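PDB 6NZS: dextranase from Pseudarthrobacter oxydans, which catalyses the endohydrolysis of (1->6)-alpha-D-glucosidic linkages in dextran. Local coordinates for residues 276-281 against 316-321; 327-332 against 356-361; 377-382 against 401-406. All coordinates share one frame; numbering follows the deposited sequence.

Interaction 1 of 3, residues 276-281 against 316-321; sequences YKVTGY and LQFASA
Phe-318 turns the edge of its ring toward the face of Tyr-276, and this aromatic pair is one of the two main parts of the contact between strands 276-279 and 316-320. It is an offset edge-to-face stack, with centroids 5.7 Å apart and ring planes inclined at 67°. Phe-318 CD2 stands over the tyrosine ring near its rim, 4.1 Å from Tyr-276 CG, while Phe-318 CE2 comes within 3.9 Å of Tyr-276 CB. The two side chains slide past each other in opposite directions. Phe-268 extends the cluster: it stacks on Phe-318 and also meets the ring of Tyr-276, whose OH is hydrogen-bonded to the backbone N of Gln-273.

Aliphatic packing continues the contact along the strands. Val-278 CG2 sits in the plane of the phenylalanine ring, against its edge, 3.9 Å from Phe-318 CZ. The other branch faces Leu-316, two residues before Phe-318, and Val-278 CG1 lies 4.4 Å from Leu-316 CD2.

Polar groups play no part across this gap. The segment axes approach to 10.4 Å and run at 168°, nearly antiparallel, so the backbones stand too far apart to bond. Strands of two different sheets packing their apolar side chains together fit the interior of a right-handed parallel beta-helix, the fold of glycoside hydrolase family 49.

Interaction 2 of 3, residues 327-332 against 356-361; sequences LDLQGV and ENYKQV
Leu-329 lies over the face of the Tyr-358 ring, its CD2 4.2 Å from the ring centroid in a CH-pi contact. Val-332 closes on the same ring from the edge, with Val-332 CG2 3.6 Å from Tyr-358 CD1. A chi1 of 169° sets Tyr-358 CG anti to the backbone N, on the side from which the ring meets Leu-329 and Val-332. Along the backbone, Glu-356 N bonds to Leu-329 O and Gly-331 N to Glu-356 O; beyond the bend, Lys-359 N reaches Val-332 O at 3.0 Å. This parallel ladder joins successive coils of the beta-helix where the chain turns a corner, and Gly-331 takes a positive phi there. A side chain on it would run into Gln-330 OE1.

At the corner, Lys-359 NZ is gripped by Gly-331 O at 3.0 Å and by Asn-357 O at 2.9 Å, the latter approached from above its carbonyl plane, and it also makes a salt bridge with Glu-191.

The other side of the sheet is looser. The side chains of Gln-330 and Glu-356 touch there through their CG atoms, 3.8 Å apart, with amide and carboxylate planes 67° apart. Their polar ends go elsewhere: Glu-356 OE2 forms a salt bridge with Arg-201, and Gln-330 OE1 accepts from Gly-280 N.

Interaction 3 of 3, residues 377-382 against 401-406; sequences STMKNT and DNTVIW
Asn-381 crosses the side chain of Asn-402, its OD1 meeting ND2, with the two amide planes steeply inclined at 73°. Asn-402 ND2 donates to Asn-381 OD1 at 2.8 Å, and the bond is nearly straight (168° at the hydrogen). The acceptor lies close to the amide plane of Asn-402. A water donates to the same Asn-381 OD1 and, at 2.7 Å, to Asp-401 OD2, while Asp-401 OD1 is held by Thr-429 and Asn-430. Both asparagines adopt left-handed helical backbone angles, and their pairing at equivalent bends resembles the asparagine ladders of parallel beta-helices. An alanine in place of Asn-381 would probably leave Asn-402 ND2 without its acceptor and this water without one of its anchors, setting the Asn-402 amide free to turn.

One residue on, Thr-382 and Thr-403 lie side by side and point the same way, with Thr-382 OG1 3.3 Å from Thr-403 CG2. Their hydroxyls do not meet directly; a second water, 2.7 Å from Thr-382 OG1 and equally close to Thr-403 OG1, links them and donates to Asp-401 O.

The backbones themselves pair in parallel. Asp-401 N bonds to Met-379 O and Asn-381 N to Asp-401 O; past the corner, Thr-382 N bonds to Asn-402 O, and Val-404 N reaches Thr-382 O at 3.0 Å.

Strand 351-361 flanks the 377-382 side of this pair and strand 423-435 the 401-406 side, so the contact is one step in a longer stack of coils; Arg-145, from strand 144-150, packs on both asparagines.

In the fold
The three contacts illustrate two of the ways a parallel beta-helix holds together. Interaction 1 spans the interior between sheets, whereas interactions 2 and 3 join adjacent coils at their corners. Interactions 1 and 2 have centres about 10 Å apart and share a boundary: Val-278 O probably accepts from Gln-330 N at 3.0 Å. Interactions 2 and 3, again with centres about 10 Å apart, meet where Asn-357 N probably bonds to Lys-380 O at 3.2 Å; Asn-357 OD1 packs 3.8 Å from Asn-381 CB, consistent with a line of asparagines at successive corners. Interactions 1 and 3 do not touch; their nearest atoms are about 8 Å apart. All three are part of the beta-helical scaffold, and none contains a bound ligand.

Interaction 1 of 3, residues 276-281 against 316-321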
ATOM      1  N   TYR A 276      19.162   8.669   8.699  1.00 12.34           N
ATOM      2  CA  TYR A 276      18.466   9.305   7.593  1.00 11.92           C
ATOM      3  C   TYR A 276      17.037   9.599   8.028  1.00 11.27           C
ATOM      4  O   TYR A 276      16.474   8.897   8.873  1.00 12.31           O
ATOM      5  CB  TYR A 276      18.410   8.378   6.369  1.00 11.34           C
ATOM      6  CG  TYR A 276      19.768   8.110   5.765  1.00 12.02           C
ATOM      7  CD1 TYR A 276      20.329   8.998   4.860  1.00 14.15           C
ATOM      8  CD2 TYR A 276      20.495   6.985   6.116  1.00 14.51           C
ATOM      9  CE1 TYR A 276      21.579   8.769   4.307  1.00 14.89           C
ATOM     10  CE2 TYR A 276      21.748   6.745   5.574  1.00 15.21           C
ATOM     11  CZ  TYR A 276      22.282   7.642   4.670  1.00 16.69           C
ATOM     12  OH  TYR A 276      23.541   7.407   4.137  1.00 16.62           O
ATOM     13  N   LYS A 277      16.455  10.650   7.457  1.00 11.54           N
ATOM     14  CA  LYS A 277      15.063  10.981   7.732  1.00 11.20           C
ATOM     15  C   LYS A 277      14.393  11.445   6.455  1.00 12.05           C
ATOM     16  O   LYS A 277      14.933  12.285   5.732  1.00 12.02           O
ATOM     17  CB  LYS A 277      14.941  12.094   8.783  1.00 11.80           C
ATOM     18  CG  LYS A 277      15.336  11.667  10.192  1.00 11.76           C
ATOM     19  CD  LYS A 277      15.199  12.812  11.190  1.00 13.52           C
ATOM     20  CE  LYS A 277      15.459  12.325  12.611  1.00 14.52           C
ATOM     21  NZ  LYS A 277      15.502  13.434  13.605  1.00 13.96           N
ATOM     22  N   VAL A 278      13.209  10.904   6.189  1.00 10.50           N
ATOM     23  CA  VAL A 278      12.297  11.454   5.196  1.00 10.74           C
ATOM     24  C   VAL A 278      10.977  11.595   5.934  1.00 10.06           C
ATOM     25  O   VAL A 278      10.370  10.584   6.304  1.00 11.54           O
ATOM     26  CB  VAL A 278      12.149  10.542   3.970  1.00 10.46           C
ATOM     27  CG1 VAL A 278      11.082  11.088   3.031  1.00 11.72           C
ATOM     28  CG2 VAL A 278      13.499  10.404   3.248  1.00 11.53           C
ATOM     29  N   THR A 279      10.579  12.833   6.240  1.00  9.69           N
ATOM     30  CA  THR A 279       9.429  13.048   7.112  1.00  9.42           C
ATOM     31  C   THR A 279       8.569  14.172   6.571  1.00 10.02           C
ATOM     32  O   THR A 279       8.959  14.903   5.656  1.00 10.42           O
ATOM     33  CB  THR A 279       9.854  13.378   8.553  1.00 10.65           C
ATOM     34  OG1 THR A 279      10.516  14.650   8.581  1.00 11.58           O
ATOM     35  CG2 THR A 279      10.795  12.312   9.095  1.00 10.69           C
ATOM     36  N   GLY A 280       7.383  14.292   7.147  1.00  9.68           N
ATOM     37  CA  GLY A 280       6.471  15.393   6.913  1.00  9.65           C
ATOM     38  C   GLY A 280       5.185  14.948   6.235  1.00 10.11           C
ATOM     39  O   GLY A 280       5.154  13.978   5.472  1.00 10.62           O
ATOM     40  N   TYR A 281       4.113  15.699   6.483  1.00  9.60           N
ATOM     41  CA  TYR A 281       2.793  15.364   5.961  1.00 10.00           C
ATOM     42  C   TYR A 281       2.532  15.920   4.558  1.00 11.98           C
ATOM     43  O   TYR A 281       1.393  16.280   4.248  1.00 13.52           O
ATOM     44  CB  TYR A 281       1.717  15.835   6.933  1.00  9.59           C
ATOM     45  CG  TYR A 281       1.648  15.087   8.252  1.00  9.40           C
ATOM     46  CD1 TYR A 281       1.559  13.698   8.301  1.00 10.81           C
ATOM     47  CD2 TYR A 281       1.636  15.784   9.452  1.00 10.70           C
ATOM     48  CE1 TYR A 281       1.457  13.027   9.515  1.00 10.13           C
ATOM     49  CE2 TYR A 281       1.540  15.126  10.657  1.00 10.78           C
ATOM     50  CZ  TYR A 281       1.453  13.756  10.691  1.00  9.81           C
ATOM     51  OH  TYR A 281       1.329  13.111  11.905  1.00 11.46           O
ATOM     52  N   LEU A 316      11.724   6.113  -3.429  1.00 13.55           N
ATOM     53  CA  LEU A 316      12.692   6.316  -2.360  1.00 13.88           C
ATOM     54  C   LEU A 316      13.695   5.175  -2.395  1.00 12.16           C
ATOM     55  O   LEU A 316      13.309   4.002  -2.407  1.00 13.17           O
ATOM     56  CB  LEU A 316      11.996   6.337  -0.995  1.00 13.89           C
ATOM     57  CG  LEU A 316      11.033   7.495  -0.742  1.00 16.41           C
ATOM     58  CD1 LEU A 316      10.253   7.228   0.536  1.00 19.24           C
ATOM     59  CD2 LEU A 316      11.767   8.824  -0.676  1.00 13.26           C
ATOM     60  N   GLN A 317      14.985   5.518  -2.392  1.00 14.25           N
ATOM     61  CA  GLN A 317      16.030   4.503  -2.413  1.00 13.97           C
ATOM     62  C   GLN A 317      17.167   4.932  -1.500  1.00 13.60           C
ATOM     63  O   GLN A 317      17.517   6.115  -1.451  1.00 14.14           O
ATOM     64  CB  GLN A 317      16.565   4.266  -3.832  1.00 16.44           C
ATOM     65  CG  GLN A 317      17.794   3.358  -3.869  1.00 16.26           C
ATOM     66  CD  GLN A 317      18.093   2.838  -5.254  1.00 20.23           C
ATOM     67  OE1 GLN A 317      17.235   2.864  -6.136  1.00 21.22           O
ATOM     68  NE2 GLN A 317      19.320   2.359  -5.457  1.00 18.78           N
ATOM     69  N   PHE A 318      17.730   3.964  -0.779  1.00 14.19           N
ATOM     70  CA  PHE A 318      18.812   4.206   0.159  1.00 14.51           C
ATOM     71  C   PHE A 318      19.918   3.189  -0.051  1.00 14.72           C
ATOM     72  O   PHE A 318      19.710   2.117  -0.624  1.00 14.50           O
ATOM     73  CB  PHE A 318      18.317   4.098   1.597  1.00 15.99           C
ATOM     74  CG  PHE A 318      17.353   5.171   1.971  1.00 14.94           C
ATOM     75  CD1 PHE A 318      15.999   5.044   1.685  1.00 14.23           C
ATOM     76  CD2 PHE A 318      17.802   6.320   2.585  1.00 14.87           C
ATOM     77  CE1 PHE A 318      15.114   6.054   2.026  1.00 14.77           C
ATOM     78  CE2 PHE A 318      16.930   7.321   2.928  1.00 14.57           C
ATOM     79  CZ  PHE A 318      15.585   7.196   2.649  1.00 14.72           C
ATOM     80  N   ALA A 319      21.105   3.548   0.434  1.00 14.82           N
ATOM     81  CA  ALA A 319      22.269   2.672   0.437  1.00 15.45           C
ATOM     82  C   ALA A 319      22.663   2.410   1.880  1.00 14.04           C
ATOM     83  O   ALA A 319      22.756   3.346   2.680  1.00 15.04           O
ATOM     84  CB  ALA A 319      23.433   3.326  -0.312  1.00 16.55           C
ATOM     85  N   SER A 320      22.886   1.139   2.213  1.00 15.58           N
ATOM     86  CA  SER A 320      23.224   0.729   3.570  1.00 15.21           C
ATOM     87  C   SER A 320      24.683   0.288   3.616  1.00 15.62           C
ATOM     88  O   SER A 320      25.073  -0.646   2.905  1.00 16.20           O
ATOM     89  CB  SER A 320      22.322  -0.413   4.044  1.00 14.25           C
ATOM     90  OG  SER A 320      22.700  -0.846   5.347  1.00 14.85           O
ATOM     91  N   ALA A 321      25.474   0.959   4.453  1.00 16.14           N
ATOM     92  CA  ALA A 321      26.843   0.548   4.712  1.00 17.28           C
ATOM     93  C   ALA A 321      26.842  -0.622   5.688  1.00 19.67           C
ATOM     94  O   ALA A 321      25.816  -0.980   6.266  1.00 17.56           O
ATOM     95  CB  ALA A 321      27.632   1.712   5.312  1.00 19.06           C
TER

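Interaction 2 of 3, residues 327-332 against 356-361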
ATOM      1  N   LEU A 327      16.769   4.771   9.630  1.00 13.27           N
ATOM      2  CA  LEU A 327      15.952   5.668   8.822  1.00 11.38           C
ATOM      3  C   LEU A 327      14.623   5.861   9.530  1.00 11.69           C
ATOM      4  O   LEU A 327      13.976   4.875   9.887  1.00 12.11           O
ATOM      5  CB  LEU A 327      15.678   5.066   7.441  1.00 12.94           C
ATOM      6  CG  LEU A 327      14.522   5.700   6.656  1.00 11.48           C
ATOM      7  CD1 LEU A 327      14.898   7.112   6.224  1.00 11.99           C
ATOM      8  CD2 LEU A 327      14.166   4.857   5.444  1.00 13.29           C
ATOM      9  N   ASP A 328      14.236   7.117   9.760  1.00 11.23           N
ATOM     10  CA  ASP A 328      12.867   7.456  10.136  1.00 11.30           C
ATOM     11  C   ASP A 328      12.148   7.861   8.859  1.00 11.83           C
ATOM     12  O   ASP A 328      12.576   8.796   8.175  1.00 11.70           O
ATOM     13  CB  ASP A 328      12.825   8.627  11.120  1.00 13.45           C
ATOM     14  CG  ASP A 328      13.355   8.272  12.493  1.00 16.61           C
ATOM     15  OD1 ASP A 328      13.702   7.094  12.718  1.00 21.76           O
ATOM     16  OD2 ASP A 328      13.436   9.192  13.345  1.00 17.80           O
ATOM     17  N   LEU A 329      11.065   7.161   8.541  1.00  9.67           N
ATOM     18  CA  LEU A 329      10.256   7.446   7.360  1.00 10.07           C
ATOM     19  C   LEU A 329       8.861   7.719   7.903  1.00 11.08           C
ATOM     20  O   LEU A 329       8.204   6.801   8.396  1.00 11.27           O
ATOM     21  CB  LEU A 329      10.265   6.245   6.415  1.00 10.90           C
ATOM     22  CG  LEU A 329       9.315   6.299   5.213  1.00 11.13           C
ATOM     23  CD1 LEU A 329       9.618   7.496   4.319  1.00 11.98           C
ATOM     24  CD2 LEU A 329       9.406   4.997   4.412  1.00 11.98           C
ATOM     25  N   GLN A 330       8.425   8.972   7.847  1.00  8.66           N
ATOM     26  CA  GLN A 330       7.211   9.369   8.553  1.00  9.17           C
ATOM     27  C   GLN A 330       6.407  10.334   7.703  1.00  9.37           C
ATOM     28  O   GLN A 330       6.967  11.159   6.974  1.00  9.94           O
ATOM     29  CB  GLN A 330       7.569  10.051   9.892  1.00  9.75           C
ATOM     30  CG  GLN A 330       6.381  10.496  10.770  1.00 10.51           C
ATOM     31  CD  GLN A 330       5.844  11.863  10.388  1.00 10.31           C
ATOM     32  OE1 GLN A 330       6.511  12.635   9.686  1.00 11.42           O
ATOM     33  NE2 GLN A 330       4.629  12.169  10.841  1.00 13.15           N
ATOM     34  N   GLY A 331       5.077  10.231   7.815  1.00  9.21           N
ATOM     35  CA  GLY A 331       4.195  11.304   7.396  1.00  9.59           C
ATOM     36  C   GLY A 331       3.834  11.335   5.926  1.00  8.66           C
ATOM     37  O   GLY A 331       2.678  11.584   5.574  1.00 10.31           O
ATOM     38  N   VAL A 332       4.820  11.077   5.065  1.00  8.46           N
ATOM     39  CA  VAL A 332       4.683  11.380   3.642  1.00  9.30           C
ATOM     40  C   VAL A 332       3.643  10.491   2.972  1.00  9.36           C
ATOM     41  O   VAL A 332       3.410   9.335   3.365  1.00  9.28           O
ATOM     42  CB  VAL A 332       6.039  11.289   2.914  1.00  8.83           C
ATOM     43  CG1 VAL A 332       7.028  12.298   3.492  1.00 11.59           C
ATOM     44  CG2 VAL A 332       6.603   9.892   3.008  1.00 11.68           C
ATOM     45  N   GLU A 356       6.228   5.327  10.064  1.00  9.96           N
ATOM     46  CA  GLU A 356       4.923   5.570  10.669  1.00 10.60           C
ATOM     47  C   GLU A 356       4.166   6.651   9.919  1.00 10.89           C
ATOM     48  O   GLU A 356       4.754   7.602   9.398  1.00 10.12           O
ATOM     49  CB  GLU A 356       5.017   5.930  12.148  1.00 16.92           C
ATOM     50  CG  GLU A 356       5.744   7.185  12.425  1.00 17.06           C
ATOM     51  CD  GLU A 356       6.435   7.126  13.775  1.00 25.77           C
ATOM     52  OE1 GLU A 356       5.854   6.586  14.738  1.00 34.07           O
ATOM     53  OE2 GLU A 356       7.565   7.607  13.864  1.00 16.56           O
ATOM     54  N   ASN A 357       2.843   6.490   9.878  1.00 10.51           N
ATOM     55  CA  ASN A 357       1.958   7.504   9.312  1.00 10.34           C
ATOM     56  C   ASN A 357       2.345   7.824   7.876  1.00 10.92           C
ATOM     57  O   ASN A 357       2.387   8.986   7.463  1.00 10.43           O
ATOM     58  CB  ASN A 357       1.859   8.728  10.213  1.00 11.20           C
ATOM     59  CG  ASN A 357       1.211   8.379  11.530  1.00 12.14           C
ATOM     60  OD1 ASN A 357       1.861   7.853  12.434  1.00 17.07           O
ATOM     61  ND2 ASN A 357      -0.098   8.592  11.616  1.00 13.65           N
ATOM     62  N   TYR A 358       2.619   6.757   7.127  1.00 11.15           N
ATOM     63  CA  TYR A 358       3.111   6.776   5.761  1.00  9.46           C
ATOM     64  C   TYR A 358       2.024   6.177   4.882  1.00 11.13           C
ATOM     65  O   TYR A 358       1.342   5.226   5.291  1.00  9.56           O
ATOM     66  CB  TYR A 358       4.376   5.915   5.709  1.00 12.04           C
ATOM     67  CG  TYR A 358       4.897   5.587   4.342  1.00 11.09           C
ATOM     68  CD1 TYR A 358       5.775   6.442   3.685  1.00 12.28           C
ATOM     69  CD2 TYR A 358       4.545   4.397   3.714  1.00 13.80           C
ATOM     70  CE1 TYR A 358       6.273   6.135   2.440  1.00 13.72           C
ATOM     71  CE2 TYR A 358       5.038   4.084   2.463  1.00 15.20           C
ATOM     72  CZ  TYR A 358       5.901   4.959   1.830  1.00 15.06           C
ATOM     73  OH  TYR A 358       6.402   4.652   0.591  1.00 15.09           O
ATOM     74  N   LYS A 359       1.842   6.745   3.687  1.00  8.61           N
ATOM     75  CA  LYS A 359       0.769   6.315   2.799  1.00  9.76           C
ATOM     76  C   LYS A 359       1.277   6.185   1.371  1.00 12.18           C
ATOM     77  O   LYS A 359       2.130   6.956   0.922  1.00 10.56           O
ATOM     78  CB  LYS A 359      -0.421   7.284   2.786  1.00 10.30           C
ATOM     79  CG  LYS A 359      -0.962   7.649   4.162  1.00 10.05           C
ATOM     80  CD  LYS A 359      -0.281   8.933   4.683  1.00 12.96           C
ATOM     81  CE  LYS A 359      -0.574   9.176   6.126  1.00 16.63           C
ATOM     82  NZ  LYS A 359       0.065  10.454   6.504  1.00 11.30           N
ATOM     83  N   GLN A 360       0.726   5.208   0.655  1.00  9.84           N
ATOM     84  CA  GLN A 360       0.963   5.039  -0.773  1.00  8.75           C
ATOM     85  C   GLN A 360      -0.388   5.030  -1.475  1.00  9.01           C
ATOM     86  O   GLN A 360      -1.272   4.257  -1.101  1.00  9.14           O
ATOM     87  CB  GLN A 360       1.725   3.734  -1.026  1.00  9.54           C
ATOM     88  CG  GLN A 360       2.077   3.472  -2.474  1.00 12.74           C
ATOM     89  CD  GLN A 360       2.856   2.173  -2.627  1.00 16.18           C
ATOM     90  OE1 GLN A 360       3.589   1.742  -1.717  1.00 15.34           O
ATOM     91  NE2 GLN A 360       2.689   1.528  -3.757  1.00 13.98           N
ATOM     92  N   VAL A 361      -0.563   5.917  -2.460  1.00  9.06           N
ATOM     93  CA  VAL A 361      -1.833   6.096  -3.160  1.00  9.42           C
ATOM     94  C   VAL A 361      -1.590   6.106  -4.663  1.00  9.83           C
ATOM     95  O   VAL A 361      -0.491   6.402  -5.135  1.00  9.33           O
ATOM     96  CB  VAL A 361      -2.577   7.392  -2.746  1.00  9.36           C
ATOM     97  CG1 VAL A 361      -2.883   7.381  -1.260  1.00 11.28           C
ATOM     98  CG2 VAL A 361      -1.768   8.633  -3.101  1.00 10.34           C
TER

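Interaction 3 of 3, residues 377-382 against 401-406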
ATOM      1  N   SER A 377      13.277  -3.656  11.878  1.00 12.98           N
ATOM      2  CA  SER A 377      12.500  -2.474  11.543  1.00 13.34           C
ATOM      3  C   SER A 377      11.099  -2.599  12.118  1.00 12.90           C
ATOM      4  O   SER A 377      10.614  -3.699  12.401  1.00 12.14           O
ATOM      5  CB  SER A 377      12.384  -2.289  10.027  1.00 13.06           C
ATOM      6  OG  SER A 377      13.642  -2.056   9.427  1.00 13.01           O
ATOM      7  N   THR A 378      10.455  -1.444  12.296  1.00 11.26           N
ATOM      8  CA  THR A 378       9.070  -1.369  12.731  1.00 10.31           C
ATOM      9  C   THR A 378       8.303  -0.436  11.805  1.00 12.70           C
ATOM     10  O   THR A 378       8.849   0.538  11.280  1.00 12.16           O
ATOM     11  CB  THR A 378       8.968  -0.828  14.151  1.00 13.83           C
ATOM     12  OG1 THR A 378       9.502   0.499  14.190  1.00 20.00           O
ATOM     13  CG2 THR A 378       9.754  -1.697  15.115  1.00 15.46           C
ATOM     14  N   MET A 379       7.034  -0.763  11.587  1.00  9.53           N
ATOM     15  CA  MET A 379       6.121   0.098  10.848  1.00 10.18           C
ATOM     16  C   MET A 379       4.784   0.132  11.566  1.00 10.32           C
ATOM     17  O   MET A 379       4.280  -0.909  11.994  1.00 10.55           O
ATOM     18  CB  MET A 379       5.912  -0.393   9.412  1.00 10.61           C
ATOM     19  CG  MET A 379       4.951   0.477   8.614  1.00  9.56           C
ATOM     20  SD  MET A 379       5.019   0.142   6.849  1.00 10.59           S
ATOM     21  CE  MET A 379       4.072  -1.389   6.741  1.00  9.70           C
ATOM     22  N   LYS A 380       4.208   1.327  11.703  1.00 10.18           N
ATOM     23  CA  LYS A 380       2.886   1.439  12.299  1.00 11.28           C
ATOM     24  C   LYS A 380       2.082   2.539  11.628  1.00 11.08           C
ATOM     25  O   LYS A 380       2.630   3.554  11.189  1.00 11.32           O
ATOM     26  CB  LYS A 380       2.947   1.670  13.814  1.00 14.46           C
ATOM     27  CG  LYS A 380       3.682   2.907  14.240  1.00 17.49           C
ATOM     28  CD  LYS A 380       3.805   2.940  15.761  1.00 23.06           C
ATOM     29  CE  LYS A 380       4.467   4.217  16.244  1.00 26.55           C
ATOM     30  NZ  LYS A 380       4.029   4.575  17.623  1.00 35.92           N
ATOM     31  N   ASN A 381       0.764   2.324  11.573  1.00  8.81           N
ATOM     32  CA  ASN A 381      -0.190   3.378  11.241  1.00  9.91           C
ATOM     33  C   ASN A 381      -0.033   3.845   9.799  1.00 10.27           C
ATOM     34  O   ASN A 381       0.324   5.000   9.556  1.00 10.55           O
ATOM     35  CB  ASN A 381      -0.053   4.562  12.216  1.00 11.16           C
ATOM     36  CG  ASN A 381      -0.040   4.127  13.676  1.00 12.26           C
ATOM     37  OD1 ASN A 381      -0.691   3.157  14.055  1.00 13.07           O
ATOM     38  ND2 ASN A 381       0.696   4.866  14.510  1.00 15.60           N
ATOM     39  N   THR A 382      -0.317   2.967   8.838  1.00  9.14           N
ATOM     40  CA  THR A 382      -0.029   3.236   7.437  1.00  9.16           C
ATOM     41  C   THR A 382      -1.227   2.880   6.565  1.00  9.85           C
ATOM     42  O   THR A 382      -2.147   2.170   6.989  1.00  9.77           O
ATOM     43  CB  THR A 382       1.179   2.431   6.948  1.00  9.25           C
ATOM     44  OG1 THR A 382       0.899   1.034   7.093  1.00  9.67           O
ATOM     45  CG2 THR A 382       2.434   2.773   7.732  1.00 11.24           C
ATOM     46  N   ASP A 401       2.257  -2.915  12.605  1.00  9.71           N
ATOM     47  CA  ASP A 401       0.941  -2.800  13.221  1.00  9.45           C
ATOM     48  C   ASP A 401       0.099  -1.757  12.498  1.00 10.02           C
ATOM     49  O   ASP A 401       0.611  -0.712  12.083  1.00 10.43           O
ATOM     50  CB  ASP A 401       1.016  -2.424  14.710  1.00 11.17           C
ATOM     51  CG  ASP A 401      -0.350  -2.397  15.358  1.00 10.99           C
ATOM     52  OD1 ASP A 401      -1.032  -3.439  15.345  1.00 12.26           O
ATOM     53  OD2 ASP A 401      -0.763  -1.338  15.860  1.00 13.70           O
ATOM     54  N   ASN A 402      -1.202  -2.034  12.386  1.00  9.04           N
ATOM     55  CA  ASN A 402      -2.187  -1.034  11.978  1.00  9.54           C
ATOM     56  C   ASN A 402      -1.985  -0.576  10.537  1.00 10.43           C
ATOM     57  O   ASN A 402      -1.716   0.607  10.276  1.00 10.53           O
ATOM     58  CB  ASN A 402      -2.201   0.150  12.957  1.00  9.81           C
ATOM     59  CG  ASN A 402      -3.372   1.073  12.732  1.00 12.38           C
ATOM     60  OD1 ASN A 402      -4.402   0.667  12.173  1.00 14.34           O
ATOM     61  ND2 ASN A 402      -3.232   2.322  13.164  1.00 12.95           N
ATOM     62  N   THR A 403      -2.148  -1.505   9.603  1.00  9.29           N
ATOM     63  CA  THR A 403      -1.993  -1.252   8.172  1.00  9.63           C
ATOM     64  C   THR A 403      -3.350  -1.386   7.503  1.00  9.57           C
ATOM     65  O   THR A 403      -3.981  -2.447   7.592  1.00 11.13           O
ATOM     66  CB  THR A 403      -1.051  -2.271   7.529  1.00  9.14           C
ATOM     67  OG1 THR A 403       0.124  -2.465   8.336  1.00 10.15           O
ATOM     68  CG2 THR A 403      -0.612  -1.800   6.152  1.00 11.38           C
ATOM     69  N   VAL A 404      -3.782  -0.332   6.816  1.00  8.47           N
ATOM     70  CA  VAL A 404      -4.983  -0.349   5.987  1.00  8.03           C
ATOM     71  C   VAL A 404      -4.525  -0.496   4.544  1.00  9.23           C
ATOM     72  O   VAL A 404      -3.626   0.230   4.101  1.00  9.43           O
ATOM     73  CB  VAL A 404      -5.779   0.953   6.176  1.00  8.58           C
ATOM     74  CG1 VAL A 404      -6.951   1.015   5.200  1.00 10.93           C
ATOM     75  CG2 VAL A 404      -6.278   1.076   7.623  1.00  9.16           C
ATOM     76  N   ILE A 405      -5.116  -1.447   3.812  1.00  7.69           N
ATOM     77  CA  ILE A 405      -4.638  -1.795   2.475  1.00  7.39           C
ATOM     78  C   ILE A 405      -5.795  -1.766   1.485  1.00  8.55           C
ATOM     79  O   ILE A 405      -6.839  -2.382   1.725  1.00  8.56           O
ATOM     80  CB  ILE A 405      -3.954  -3.175   2.456  1.00  8.06           C
ATOM     81  CG1 ILE A 405      -2.730  -3.169   3.387  1.00  8.42           C
ATOM     82  CG2 ILE A 405      -3.581  -3.563   1.016  1.00  9.49           C
ATOM     83  CD1 ILE A 405      -2.079  -4.543   3.561  1.00  9.70           C
ATOM     84  N   TRP A 406      -5.605  -1.047   0.373  1.00  8.60           N
ATOM     85  CA  TRP A 406      -6.497  -1.092  -0.785  1.00  8.27           C
ATOM     86  C   TRP A 406      -5.704  -1.816  -1.865  1.00  9.43           C
ATOM     87  O   TRP A 406      -4.838  -1.233  -2.520  1.00  9.08           O
ATOM     88  CB  TRP A 406      -6.889   0.316  -1.235  1.00  9.13           C
ATOM     89  CG  TRP A 406      -8.076   0.336  -2.177  1.00  9.75           C
ATOM     90  CD1 TRP A 406      -8.275  -0.435  -3.302  1.00 10.30           C
ATOM     91  CD2 TRP A 406      -9.231   1.168  -2.054  1.00  8.21           C
ATOM     92  NE1 TRP A 406      -9.490  -0.120  -3.873  1.00 10.84           N
ATOM     93  CE2 TRP A 406     -10.092   0.859  -3.127  1.00 10.06           C
ATOM     94  CE3 TRP A 406      -9.619   2.156  -1.137  1.00  9.91           C
ATOM     95  CZ2 TRP A 406     -11.330   1.493  -3.298  1.00 10.25           C
ATOM     96  CZ3 TRP A 406     -10.836   2.775  -1.307  1.00  9.39           C
ATOM     97  CH2 TRP A 406     -11.683   2.438  -2.371  1.00 10.08           C
TER
HETATM   98  O   HOH W   1       0.160   1.210  16.015  1.00 19.77           O
HETATM   99  O   HOH W   2       1.545  -0.367   9.359  1.00 10.35           O